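Local coordinates for protein type VI secretion system component (Escherichia coli O6, PDB 2P5Z) that is a trimeric component of the type VI secretion system, probably acting like the phage T4 tail proteins gp27 and gp5 in a cell-puncturing tip, at residues K95-S98 against A104-E107; Y208-T213 against I365-R370; L139-Q144 against P422-L427. One frame throughout, in Å; residues are numbered along the deposited sequence.

Contact 1: K95-S98 against A104-E107; sequences KHLS and ARYE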
ATOM      1  N   LYS A  95       8.305  -2.460  26.197  1.00 44.70           N
ATOM      2  CA  LYS A  95       7.095  -1.780  26.621  1.00 45.95           C
ATOM      3  C   LYS A  95       6.837  -1.998  28.101  1.00 46.54           C
ATOM      4  O   LYS A  95       6.922  -3.120  28.583  1.00 46.87           O
ATOM      5  CB  LYS A  95       5.908  -2.324  25.828  1.00 45.16           C
ATOM      6  CG  LYS A  95       5.782  -1.795  24.436  1.00 42.10           C
ATOM      7  CD  LYS A  95       4.946  -2.712  23.625  1.00 43.45           C
ATOM      8  CE  LYS A  95       4.385  -1.981  22.423  1.00 46.91           C
ATOM      9  NZ  LYS A  95       3.616  -2.962  21.609  1.00 53.09           N
ATOM     10  N   HIS A  96       6.528  -0.936  28.831  1.00 44.89           N
ATOM     11  CA  HIS A  96       5.935  -1.113  30.148  1.00 46.48           C
ATOM     12  C   HIS A  96       4.416  -1.039  29.963  1.00 46.19           C
ATOM     13  O   HIS A  96       3.893  -0.020  29.551  1.00 47.22           O
ATOM     14  CB  HIS A  96       6.431  -0.031  31.105  1.00 49.77           C
ATOM     15  CG  HIS A  96       5.969  -0.195  32.529  1.00 57.78           C
ATOM     16  ND1 HIS A  96       6.704   0.270  33.602  1.00 56.83           N
ATOM     17  CD2 HIS A  96       4.852  -0.756  33.059  1.00 55.77           C
ATOM     18  CE1 HIS A  96       6.058   0.010  34.723  1.00 56.25           C
ATOM     19  NE2 HIS A  96       4.933  -0.612  34.421  1.00 57.82           N
ATOM     20  N   LEU A  97       3.708  -2.113  30.273  1.00 44.44           N
ATOM     21  CA  LEU A  97       2.274  -2.190  29.973  1.00 45.43           C
ATOM     22  C   LEU A  97       1.329  -1.700  31.076  1.00 46.79           C
ATOM     23  O   LEU A  97       0.390  -0.973  30.798  1.00 49.36           O
ATOM     24  CB  LEU A  97       1.910  -3.608  29.560  1.00 42.26           C
ATOM     25  CG  LEU A  97       2.462  -3.879  28.177  1.00 42.18           C
ATOM     26  CD1 LEU A  97       2.247  -5.305  27.778  1.00 44.56           C
ATOM     27  CD2 LEU A  97       1.780  -2.934  27.211  1.00 43.29           C
ATOM     28  N   SER A  98       1.564  -2.109  32.318  1.00 50.96           N
ATOM     29  CA  SER A  98       0.708  -1.708  33.447  1.00 52.67           C
ATOM     30  C   SER A  98       1.444  -1.940  34.739  1.00 54.41           C
ATOM     31  O   SER A  98       2.520  -2.531  34.749  1.00 57.98           O
ATOM     32  CB  SER A  98      -0.610  -2.504  33.484  1.00 46.47           C
ATOM     33  OG  SER A  98      -0.355  -3.896  33.512  1.00 44.31           O
ATOM     34  N   ALA A 104       4.582  -5.276  37.868  1.00 53.86           N
ATOM     35  CA  ALA A 104       4.359  -4.555  36.635  1.00 51.19           C
ATOM     36  C   ALA A 104       4.401  -5.530  35.487  1.00 48.10           C
ATOM     37  O   ALA A 104       5.032  -6.577  35.589  1.00 49.85           O
ATOM     38  CB  ALA A 104       5.379  -3.463  36.451  1.00 49.82           C
ATOM     39  N   ARG A 105       3.697  -5.193  34.412  1.00 46.94           N
ATOM     40  CA  ARG A 105       3.620  -6.035  33.219  1.00 45.68           C
ATOM     41  C   ARG A 105       4.483  -5.380  32.142  1.00 43.16           C
ATOM     42  O   ARG A 105       4.472  -4.161  31.994  1.00 39.69           O
ATOM     43  CB  ARG A 105       2.163  -6.128  32.780  1.00 49.21           C
ATOM     44  CG  ARG A 105       1.835  -7.095  31.675  1.00 50.15           C
ATOM     45  CD  ARG A 105       0.330  -7.201  31.600  1.00 55.71           C
ATOM     46  NE  ARG A 105      -0.207  -7.010  30.249  1.00 62.04           N
ATOM     47  CZ  ARG A 105      -1.021  -6.014  29.887  1.00 60.27           C
ATOM     48  NH1 ARG A 105      -1.408  -5.099  30.767  1.00 55.98           N
ATOM     49  NH2 ARG A 105      -1.453  -5.939  28.632  1.00 63.17           N
ATOM     50  N   TYR A 106       5.251  -6.185  31.417  1.00 40.80           N
ATOM     51  CA  TYR A 106       6.179  -5.660  30.424  1.00 40.97           C
ATOM     52  C   TYR A 106       6.093  -6.454  29.149  1.00 40.21           C
ATOM     53  O   TYR A 106       5.654  -7.604  29.171  1.00 38.97           O
ATOM     54  CB  TYR A 106       7.636  -5.709  30.909  1.00 42.10           C
ATOM     55  CG  TYR A 106       7.904  -4.864  32.126  1.00 43.75           C
ATOM     56  CD1 TYR A 106       7.892  -5.426  33.405  1.00 41.56           C
ATOM     57  CD2 TYR A 106       8.164  -3.501  32.005  1.00 42.66           C
ATOM     58  CE1 TYR A 106       8.131  -4.653  34.530  1.00 40.35           C
ATOM     59  CE2 TYR A 106       8.403  -2.718  33.122  1.00 43.49           C
ATOM     60  CZ  TYR A 106       8.382  -3.299  34.387  1.00 44.59           C
ATOM     61  OH  TYR A 106       8.625  -2.520  35.509  1.00 45.65           O
ATOM     62  N   GLU A 107       6.533  -5.852  28.043  1.00 38.47           N
ATOM     63  CA  GLU A 107       6.694  -6.608  26.807  1.00 39.74           C
ATOM     64  C   GLU A 107       8.052  -6.374  26.150  1.00 37.15           C
ATOM     65  O   GLU A 107       8.579  -5.262  26.176  1.00 34.07           O
ATOM     66  CB  GLU A 107       5.556  -6.309  25.832  1.00 41.85           C
ATOM     67  CG  GLU A 107       5.375  -7.385  24.778  1.00 49.07           C
ATOM     68  CD  GLU A 107       4.214  -7.101  23.844  1.00 55.23           C
ATOM     69  OE1 GLU A 107       3.058  -7.336  24.248  1.00 57.77           O
ATOM     70  OE2 GLU A 107       4.454  -6.658  22.698  1.00 58.78           O
TER
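A classic beta bulge interrupts the ladder near the turn of the hairpin formed by strands 85-99 and 104-111, with Leu97 and Ser98 both facing Arg105. Before it the pairing is regular: Lys95 and Glu107 exchange two backbone bonds, Glu107 N reaching Lys95 O at 2.8 Å, and His96 sits opposite Tyr106 as a non-hydrogen-bonded pair. At the bulge, Arg105 O takes the N-H of Leu97, whereas Arg105 N turns to Ser98 O at 2.9 Å. The same residue also spreads its side chain over the irregularity. With CG anti to the backbone nitrogen (chi1 -172°) and the chain bent at chi3, Leu97 CB lies 3.8 Å from Arg105 CZ, over the centre of one guanidinium face, while Arg105 NH1 bonds to Ser98 OG at 3.2 Å, only modestly straight at 144°. Its NE is held by Gln48 of strand 44-51, which also binds Glu107 OE1. Beside it Lys95 and Glu107 run side by side into a long salt bridge, Lys95 NZ to Glu107 OE2 3.9 Å. On the face carrying His96 and Tyr106, the two rings make an edge-to-face pair with planes at 51°: Tyr106 CE2 lies 3.5 Å from His96 ND1, over the imidazole's rim. The tyrosine hydroxyl is bonded to Asp53 O and Ile56 N, and His96 NE2 to Ser99 OG. The backbone N of His96 meets Thr235 OG1 of the second subunit, where the sheet continues across the interface. The chemistry is thus divided by face: buried aromatic packing on one, partly exposed polar and charged side chains on the other, where Arg105 meets both bulge residues and so follows the irregular backbone.

Contact 2: Y208-T213 against I365-R370; sequences YERGLT and IPYSER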
ATOM      1  N   TYR A 208      16.922 -29.255   3.877  1.00 65.67           N
ATOM      2  CA  TYR A 208      15.785 -29.586   4.724  1.00 63.97           C
ATOM      3  C   TYR A 208      16.249 -30.489   5.851  1.00 66.83           C
ATOM      4  O   TYR A 208      17.138 -31.313   5.668  1.00 67.92           O
ATOM      5  CB  TYR A 208      14.709 -30.336   3.937  1.00 59.53           C
ATOM      6  CG  TYR A 208      14.090 -29.629   2.744  1.00 57.50           C
ATOM      7  CD1 TYR A 208      14.278 -28.272   2.507  1.00 55.99           C
ATOM      8  CD2 TYR A 208      13.262 -30.332   1.872  1.00 56.23           C
ATOM      9  CE1 TYR A 208      13.680 -27.649   1.409  1.00 56.84           C
ATOM     10  CE2 TYR A 208      12.648 -29.721   0.784  1.00 53.16           C
ATOM     11  CZ  TYR A 208      12.858 -28.383   0.554  1.00 57.58           C
ATOM     12  OH  TYR A 208      12.251 -27.784  -0.535  1.00 59.03           O
ATOM     13  N   GLU A 209      15.656 -30.331   7.022  1.00 72.03           N
ATOM     14  CA  GLU A 209      16.009 -31.192   8.130  1.00 77.18           C
ATOM     15  C   GLU A 209      15.007 -32.339   8.274  1.00 81.38           C
ATOM     16  O   GLU A 209      13.801 -32.124   8.399  1.00 82.21           O
ATOM     17  CB  GLU A 209      16.126 -30.391   9.416  1.00 77.11           C
ATOM     18  CG  GLU A 209      16.747 -31.178  10.543  1.00 81.01           C
ATOM     19  CD  GLU A 209      16.887 -30.361  11.798  1.00 82.99           C
ATOM     20  OE1 GLU A 209      16.821 -30.958  12.896  1.00 84.02           O
ATOM     21  OE2 GLU A 209      17.048 -29.124  11.684  1.00 82.77           O
ATOM     22  N   ARG A 210      15.530 -33.559   8.240  1.00 86.38           N
ATOM     23  CA  ARG A 210      14.721 -34.773   8.330  1.00 89.71           C
ATOM     24  C   ARG A 210      14.999 -35.482   9.663  1.00 91.11           C
ATOM     25  O   ARG A 210      16.126 -35.449  10.157  1.00 91.77           O
ATOM     26  CB  ARG A 210      15.043 -35.685   7.140  1.00 90.84           C
ATOM     27  CG  ARG A 210      14.454 -35.206   5.826  1.00 92.74           C
ATOM     28  CD  ARG A 210      15.302 -35.655   4.647  1.00 96.14           C
ATOM     29  NE  ARG A 210      14.487 -35.876   3.452  1.00 99.55           N
ATOM     30  CZ  ARG A 210      14.108 -37.076   3.011  1.00100.09           C
ATOM     31  NH1 ARG A 210      14.477 -38.178   3.658  1.00 99.67           N
ATOM     32  NH2 ARG A 210      13.365 -37.178   1.915  1.00 99.37           N
ATOM     33  N   GLY A 211      13.985 -36.098  10.271  1.00 92.92           N
ATOM     34  CA  GLY A 211      12.619 -36.103   9.762  1.00 95.06           C
ATOM     35  C   GLY A 211      11.655 -36.602  10.813  1.00 95.38           C
ATOM     36  O   GLY A 211      11.545 -37.807  11.032  1.00 96.50           O
ATOM     37  N   LEU A 212      10.968 -35.666  11.467  1.00 95.55           N
ATOM     38  CA  LEU A 212       9.951 -35.980  12.464  1.00 93.71           C
ATOM     39  C   LEU A 212       8.758 -36.682  11.844  1.00 94.87           C
ATOM     40  O   LEU A 212       8.453 -36.503  10.657  1.00 94.42           O
ATOM     41  CB  LEU A 212       9.446 -34.710  13.142  1.00 92.07           C
ATOM     42  CG  LEU A 212      10.405 -33.879  13.983  1.00 92.70           C
ATOM     43  CD1 LEU A 212       9.592 -32.957  14.869  1.00 92.83           C
ATOM     44  CD2 LEU A 212      11.305 -34.772  14.824  1.00 94.28           C
ATOM     45  N   THR A 213       8.098 -37.498  12.655  1.00 94.68           N
ATOM     46  CA  THR A 213       6.822 -38.069  12.273  1.00 93.42           C
ATOM     47  C   THR A 213       5.844 -37.909  13.423  1.00 93.02           C
ATOM     48  O   THR A 213       5.936 -38.598  14.439  1.00 94.28           O
ATOM     49  CB  THR A 213       6.927 -39.549  11.864  1.00 93.09           C
ATOM     50  OG1 THR A 213       7.892 -39.686  10.815  1.00 93.58           O
ATOM     51  CG2 THR A 213       5.578 -40.055  11.364  1.00 92.81           C
ATOM     52  N   ILE A 365       4.762 -26.715   2.516  1.00 39.34           N
ATOM     53  CA  ILE A 365       4.647 -27.075   1.101  1.00 44.25           C
ATOM     54  C   ILE A 365       4.982 -28.561   1.020  1.00 45.73           C
ATOM     55  O   ILE A 365       5.692 -29.067   1.891  1.00 47.05           O
ATOM     56  CB  ILE A 365       5.591 -26.212   0.130  1.00 46.15           C
ATOM     57  CG1 ILE A 365       7.084 -26.449   0.413  1.00 44.74           C
ATOM     58  CG2 ILE A 365       5.220 -24.711   0.128  1.00 41.16           C
ATOM     59  CD1 ILE A 365       7.991 -26.069  -0.736  1.00 45.61           C
ATOM     60  N   PRO A 366       4.447 -29.272   0.008  1.00 49.15           N
ATOM     61  CA  PRO A 366       4.764 -30.691  -0.137  1.00 52.95           C
ATOM     62  C   PRO A 366       6.234 -30.911  -0.415  1.00 60.21           C
ATOM     63  O   PRO A 366       6.871 -30.046  -1.020  1.00 63.33           O
ATOM     64  CB  PRO A 366       3.989 -31.103  -1.390  1.00 52.78           C
ATOM     65  CG  PRO A 366       2.954 -30.063  -1.590  1.00 53.52           C
ATOM     66  CD  PRO A 366       3.496 -28.806  -1.024  1.00 50.77           C
ATOM     67  N   TYR A 367       6.770 -32.046   0.035  1.00 63.90           N
ATOM     68  CA  TYR A 367       8.051 -32.519  -0.457  1.00 68.29           C
ATOM     69  C   TYR A 367       7.864 -32.926  -1.920  1.00 70.64           C
ATOM     70  O   TYR A 367       6.813 -33.447  -2.308  1.00 71.57           O
ATOM     71  CB  TYR A 367       8.541 -33.711   0.354  1.00 74.45           C
ATOM     72  CG  TYR A 367      10.013 -34.003   0.179  1.00 77.26           C
ATOM     73  CD1 TYR A 367      10.952 -33.363   0.977  1.00 78.04           C
ATOM     74  CD2 TYR A 367      10.470 -34.925  -0.775  1.00 78.23           C
ATOM     75  CE1 TYR A 367      12.310 -33.614   0.838  1.00 80.09           C
ATOM     76  CE2 TYR A 367      11.837 -35.186  -0.928  1.00 79.91           C
ATOM     77  CZ  TYR A 367      12.754 -34.517  -0.112  1.00 80.58           C
ATOM     78  OH  TYR A 367      14.119 -34.730  -0.214  1.00 80.76           O
ATOM     79  N   SER A 368       8.880 -32.663  -2.730  1.00 71.89           N
ATOM     80  CA  SER A 368       8.871 -33.049  -4.132  1.00 77.24           C
ATOM     81  C   SER A 368      10.312 -33.209  -4.547  1.00 78.96           C
ATOM     82  O   SER A 368      11.203 -32.649  -3.913  1.00 78.73           O
ATOM     83  CB  SER A 368       8.196 -31.979  -4.989  1.00 76.88           C
ATOM     84  OG  SER A 368       8.020 -32.414  -6.327  1.00 77.99           O
ATOM     85  N   GLU A 369      10.554 -33.986  -5.592  1.00 82.76           N
ATOM     86  CA  GLU A 369      11.921 -34.139  -6.079  1.00 87.75           C
ATOM     87  C   GLU A 369      12.151 -33.290  -7.310  1.00 86.47           C
ATOM     88  O   GLU A 369      13.280 -33.150  -7.766  1.00 87.38           O
ATOM     89  CB  GLU A 369      12.257 -35.604  -6.361  1.00 88.72           C
ATOM     90  CG  GLU A 369      12.653 -36.394  -5.120  1.00 90.64           C
ATOM     91  CD  GLU A 369      12.797 -37.885  -5.396  1.00 91.88           C
ATOM     92  OE1 GLU A 369      13.221 -38.256  -6.519  1.00 92.72           O
ATOM     93  OE2 GLU A 369      12.487 -38.685  -4.486  1.00 92.08           O
ATOM     94  N   ARG A 370      11.084 -32.712  -7.846  1.00 86.52           N
ATOM     95  CA  ARG A 370      11.239 -31.884  -9.029  1.00 88.53           C
ATOM     96  C   ARG A 370      11.016 -30.387  -8.815  1.00 86.98           C
ATOM     97  O   ARG A 370      10.997 -29.627  -9.780  1.00 88.30           O
ATOM     98  CB  ARG A 370      10.456 -32.439 -10.240  1.00 92.52           C
ATOM     99  CG  ARG A 370       9.044 -32.967  -9.983  1.00 96.01           C
ATOM    100  CD  ARG A 370       8.037 -31.832  -9.837  1.00100.46           C
ATOM    101  NE  ARG A 370       6.845 -32.005 -10.664  1.00103.76           N
ATOM    102  CZ  ARG A 370       6.670 -31.442 -11.858  1.00104.78           C
ATOM    103  NH1 ARG A 370       7.619 -30.673 -12.382  1.00105.04           N
ATOM    104  NH2 ARG A 370       5.546 -31.650 -12.532  1.00105.30           N
TER
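Tyr208 brings the edge of its ring against Tyr367, Tyr208 CD2 approaching Tyr367 CE1 to 3.6 Å, in the phage-tail hub-like part of the chain, close to strands 209-214 and 359-366. Strand 209-214 pairs in parallel with strand 326-330, and strand 359-366 runs antiparallel to strand 343-353, so the two segments are not neighbours in a ladder and meet through side chains. The tyrosine rings cross obliquely, their planes 74° apart and their centroids separated by 5.9 Å. Tyr367 reaches across because its CG stands anti to the backbone nitrogen (chi1 -163°), which carries the ring out to the other segment although the backbones remain far apart. Tyr208 is buried here: its side chain also touches Leu344, and its hydroxyl is bonded to the backbone N of Tyr373, a link that helps fix the ring that Tyr367 packs against. Farther out, Arg210 bends at chi3 and crosses Tyr367 at about a right angle, the guanidinium turned 67° from the ring plane. The charge of Arg210 has a long, weak ion pair with Glu327, a residue that the side chain of Tyr367 also touches. One aromatic side chain thus spans from a buried tyrosine to an exposed arginine. At the outer end, Arg210 NH2 lies 3.4 Å from Tyr367 CZ and 3.3 Å from Tyr367 OH.

Contact 3: L139-Q144 against P422-L427; sequences LRERHQ and PGYESL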
ATOM      1  N   LEU A 139      27.148  -8.966   5.910  1.00 39.86           N
ATOM      2  CA  LEU A 139      27.193  -9.594   7.233  1.00 43.03           C
ATOM      3  C   LEU A 139      28.450  -9.242   8.023  1.00 47.18           C
ATOM      4  O   LEU A 139      28.352  -8.730   9.157  1.00 46.34           O
ATOM      5  CB  LEU A 139      27.024 -11.119   7.123  1.00 40.44           C
ATOM      6  CG  LEU A 139      25.587 -11.493   6.707  1.00 42.04           C
ATOM      7  CD1 LEU A 139      25.371 -12.982   6.491  1.00 42.28           C
ATOM      8  CD2 LEU A 139      24.600 -10.946   7.723  1.00 40.15           C
ATOM      9  N   ARG A 140      29.619  -9.461   7.411  1.00 46.02           N
ATOM     10  CA  ARG A 140      30.892  -9.243   8.105  1.00 46.79           C
ATOM     11  C   ARG A 140      31.301  -7.780   8.286  1.00 49.30           C
ATOM     12  O   ARG A 140      31.764  -7.397   9.360  1.00 54.42           O
ATOM     13  CB  ARG A 140      32.017 -10.013   7.427  1.00 46.58           C
ATOM     14  CG  ARG A 140      31.819 -11.529   7.403  1.00 43.80           C
ATOM     15  CD  ARG A 140      33.030 -12.142   6.808  1.00 42.12           C
ATOM     16  NE  ARG A 140      33.054 -13.599   6.754  1.00 37.51           N
ATOM     17  CZ  ARG A 140      33.474 -14.372   7.750  1.00 35.83           C
ATOM     18  NH1 ARG A 140      33.486 -15.682   7.590  1.00 37.76           N
ATOM     19  NH2 ARG A 140      33.862 -13.841   8.910  1.00 34.39           N
ATOM     20  N   GLU A 141      31.108  -6.954   7.263  1.00 50.09           N
ATOM     21  CA  GLU A 141      31.622  -5.584   7.321  1.00 51.62           C
ATOM     22  C   GLU A 141      30.799  -4.662   8.188  1.00 53.66           C
ATOM     23  O   GLU A 141      31.243  -4.255   9.250  1.00 55.88           O
ATOM     24  CB  GLU A 141      31.842  -5.023   5.919  1.00 49.80           C
ATOM     25  CG  GLU A 141      32.790  -5.914   5.153  1.00 52.93           C
ATOM     26  CD  GLU A 141      32.957  -5.560   3.707  1.00 58.12           C
ATOM     27  OE1 GLU A 141      33.610  -6.353   3.000  1.00 57.62           O
ATOM     28  OE2 GLU A 141      32.453  -4.505   3.266  1.00 63.52           O
ATOM     29  N   ARG A 142      29.582  -4.365   7.765  1.00 59.67           N
ATOM     30  CA  ARG A 142      28.721  -3.457   8.512  1.00 59.30           C
ATOM     31  C   ARG A 142      28.108  -4.082   9.793  1.00 55.78           C
ATOM     32  O   ARG A 142      27.661  -3.379  10.689  1.00 56.77           O
ATOM     33  CB  ARG A 142      27.647  -2.919   7.553  1.00 63.99           C
ATOM     34  CG  ARG A 142      26.681  -1.885   8.121  1.00 70.15           C
ATOM     35  CD  ARG A 142      27.361  -0.615   8.619  1.00 74.23           C
ATOM     36  NE  ARG A 142      26.348   0.327   9.092  1.00 80.47           N
ATOM     37  CZ  ARG A 142      26.231   0.766  10.342  1.00 82.42           C
ATOM     38  NH1 ARG A 142      27.092   0.384  11.281  1.00 82.76           N
ATOM     39  NH2 ARG A 142      25.251   1.609  10.645  1.00 83.53           N
ATOM     40  N   HIS A 143      28.082  -5.401   9.910  1.00 54.86           N
ATOM     41  CA  HIS A 143      27.316  -5.964  11.031  1.00 53.75           C
ATOM     42  C   HIS A 143      28.092  -6.820  12.047  1.00 56.37           C
ATOM     43  O   HIS A 143      27.507  -7.317  13.005  1.00 55.92           O
ATOM     44  CB  HIS A 143      25.994  -6.585  10.529  1.00 47.21           C
ATOM     45  CG  HIS A 143      25.136  -5.597   9.790  1.00 45.17           C
ATOM     46  ND1 HIS A 143      24.408  -4.617  10.434  1.00 46.71           N
ATOM     47  CD2 HIS A 143      24.955  -5.386   8.464  1.00 43.87           C
ATOM     48  CE1 HIS A 143      23.784  -3.869   9.541  1.00 42.22           C
ATOM     49  NE2 HIS A 143      24.099  -4.316   8.337  1.00 47.41           N
ATOM     50  N   GLN A 144      29.404  -6.954  11.821  1.00 62.56           N
ATOM     51  CA  GLN A 144      30.365  -7.670  12.695  1.00 64.63           C
ATOM     52  C   GLN A 144      30.048  -9.134  12.943  1.00 61.34           C
ATOM     53  O   GLN A 144      30.280  -9.652  14.031  1.00 61.90           O
ATOM     54  CB  GLN A 144      30.578  -6.965  14.043  1.00 69.80           C
ATOM     55  CG  GLN A 144      31.092  -5.543  13.955  1.00 78.87           C
ATOM     56  CD  GLN A 144      29.980  -4.525  14.103  1.00 86.27           C
ATOM     57  OE1 GLN A 144      29.052  -4.705  14.906  1.00 89.67           O
ATOM     58  NE2 GLN A 144      30.067  -3.441  13.333  1.00 88.69           N
ATOM     59  N   PRO A 422      32.475   3.514   1.768  1.00 82.35           N
ATOM     60  CA  PRO A 422      33.869   3.774   1.394  1.00 80.59           C
ATOM     61  C   PRO A 422      34.424   2.796   0.364  1.00 77.13           C
ATOM     62  O   PRO A 422      34.401   1.581   0.578  1.00 74.68           O
ATOM     63  CB  PRO A 422      34.624   3.604   2.715  1.00 84.56           C
ATOM     64  CG  PRO A 422      33.623   3.925   3.766  1.00 86.25           C
ATOM     65  CD  PRO A 422      32.313   3.425   3.234  1.00 84.60           C
ATOM     66  N   GLY A 423      34.891   3.337  -0.760  1.00 74.14           N
ATOM     67  CA  GLY A 423      35.467   2.530  -1.840  1.00 71.69           C
ATOM     68  C   GLY A 423      34.434   1.773  -2.649  1.00 69.42           C
ATOM     69  O   GLY A 423      34.771   0.884  -3.439  1.00 66.83           O
ATOM     70  N   TYR A 424      33.168   2.121  -2.447  1.00 65.57           N
ATOM     71  CA  TYR A 424      32.085   1.467  -3.142  1.00 63.23           C
ATOM     72  C   TYR A 424      31.298   2.488  -3.947  1.00 59.57           C
ATOM     73  O   TYR A 424      30.135   2.260  -4.283  1.00 59.17           O
ATOM     74  CB  TYR A 424      31.165   0.772  -2.148  1.00 61.29           C
ATOM     75  CG  TYR A 424      31.710  -0.484  -1.522  1.00 58.04           C
ATOM     76  CD1 TYR A 424      32.161  -0.488  -0.216  1.00 59.43           C
ATOM     77  CD2 TYR A 424      31.730  -1.674  -2.221  1.00 56.10           C
ATOM     78  CE1 TYR A 424      32.635  -1.637   0.374  1.00 59.57           C
ATOM     79  CE2 TYR A 424      32.207  -2.836  -1.649  1.00 57.08           C
ATOM     80  CZ  TYR A 424      32.655  -2.820  -0.347  1.00 59.78           C
ATOM     81  OH  TYR A 424      33.127  -3.990   0.239  1.00 59.94           O
ATOM     82  N   GLU A 425      31.955   3.600  -4.263  1.00 57.39           N
ATOM     83  CA  GLU A 425      31.327   4.734  -4.931  1.00 57.24           C
ATOM     84  C   GLU A 425      31.584   4.735  -6.426  1.00 56.27           C
ATOM     85  O   GLU A 425      31.143   5.637  -7.128  1.00 53.51           O
ATOM     86  CB  GLU A 425      31.845   6.065  -4.367  1.00 59.74           C
ATOM     87  CG  GLU A 425      32.225   6.062  -2.888  1.00 69.72           C
ATOM     88  CD  GLU A 425      33.694   5.716  -2.631  1.00 73.69           C
ATOM     89  OE1 GLU A 425      34.457   5.585  -3.617  1.00 75.62           O
ATOM     90  OE2 GLU A 425      34.073   5.565  -1.443  1.00 72.78           O
ATOM     91  N   SER A 426      32.320   3.754  -6.931  1.00 55.58           N
ATOM     92  CA  SER A 426      32.764   3.887  -8.307  1.00 54.56           C
ATOM     93  C   SER A 426      32.096   2.902  -9.266  1.00 58.30           C
ATOM     94  O   SER A 426      31.804   1.761  -8.914  1.00 61.16           O
ATOM     95  CB  SER A 426      34.299   3.919  -8.389  1.00 53.08           C
ATOM     96  OG  SER A 426      34.849   2.671  -8.758  1.00 54.44           O
ATOM     97  N   LEU A 427      31.860   3.358 -10.489  1.00 60.05           N
ATOM     98  CA  LEU A 427      30.941   2.692 -11.387  1.00 61.13           C
ATOM     99  C   LEU A 427      31.489   2.691 -12.808  1.00 65.78           C
ATOM    100  O   LEU A 427      31.901   3.737 -13.312  1.00 67.56           O
ATOM    101  CB  LEU A 427      29.619   3.456 -11.338  1.00 59.17           C
ATOM    102  CG  LEU A 427      28.256   2.857 -11.673  1.00 58.32           C
ATOM    103  CD1 LEU A 427      27.872   3.257 -13.046  1.00 57.91           C
ATOM    104  CD2 LEU A 427      28.192   1.346 -11.501  1.00 60.26           C
TER
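Glu141 and Tyr424 reach toward each other from opposite directions and meet at their polar ends, Glu141 OE2 lying 3.1 Å from Tyr424 OH. The pair bridges two modules of a phage-baseplate-like architecture: the glutamate lies near the C-terminal end of helix 131-140 in the hub-like part, and the tyrosine precedes strand 426-429 of the OB domain. The backbones stay well apart, the nearest CA atoms, those of Glu141 and Pro422, being 11.3 Å from each other, and long side chains make up the difference. Glu141 turns CG anti to its own carbonyl carbon (chi1 -57°) and then runs extended, with chi2 at 173°, which thrusts the carboxylate away from its backbone. Tyr424 has a similar first torsion, directing its phenol toward the glutamate. The flat groups are neither coplanar nor perpendicular: carboxylate and ring planes are inclined at 36°. The approach is lopsided, for OE2 is the nearer oxygen, while Glu141 OE1 stands 3.7 Å from Tyr424 OH. That second oxygen has its own partner in Lys137 of helix 131-140, with which it forms a salt bridge. The lysine would be expected to hold the carboxylate in place and to temper its negative charge beside the phenol. Tyr424 is further placed by strand 124-127: its ring meets that of Tyr126, its side chain touches Ala124, and its backbone bonds with Ile125. The ring is therefore anchored on the hub-like side by more than the glutamate, and the direct contact between the two segments is a small surface touch. Beyond the hydroxyl, the ring itself comes obliquely near the same carboxylate oxygen, with Tyr424 CZ 4.0 Å from Glu141 OE2.

From the N terminus, contact 1 comes first and closes a short hairpin, in a sheet that a neighbouring subunit extends. The chain then passes helix 131-140, where residues 139-144 open contact 3. Before that loop closes, residues 208-213 open contact 2, which closes at 365-370 after about 150 residues; contact 3 closes only at 422-427. Contact 2 is thus enclosed by contact 3, while contact 1 precedes both, and none cross. No two touch: contacts 2 and 3 come nearest, about 19 Å between closest atoms. Contact 1 pairs strands, contact 2 joins side chains beside strands 209-214 and 359-366, both in the hub-like part, and contact 3 ties that part to the OB domain.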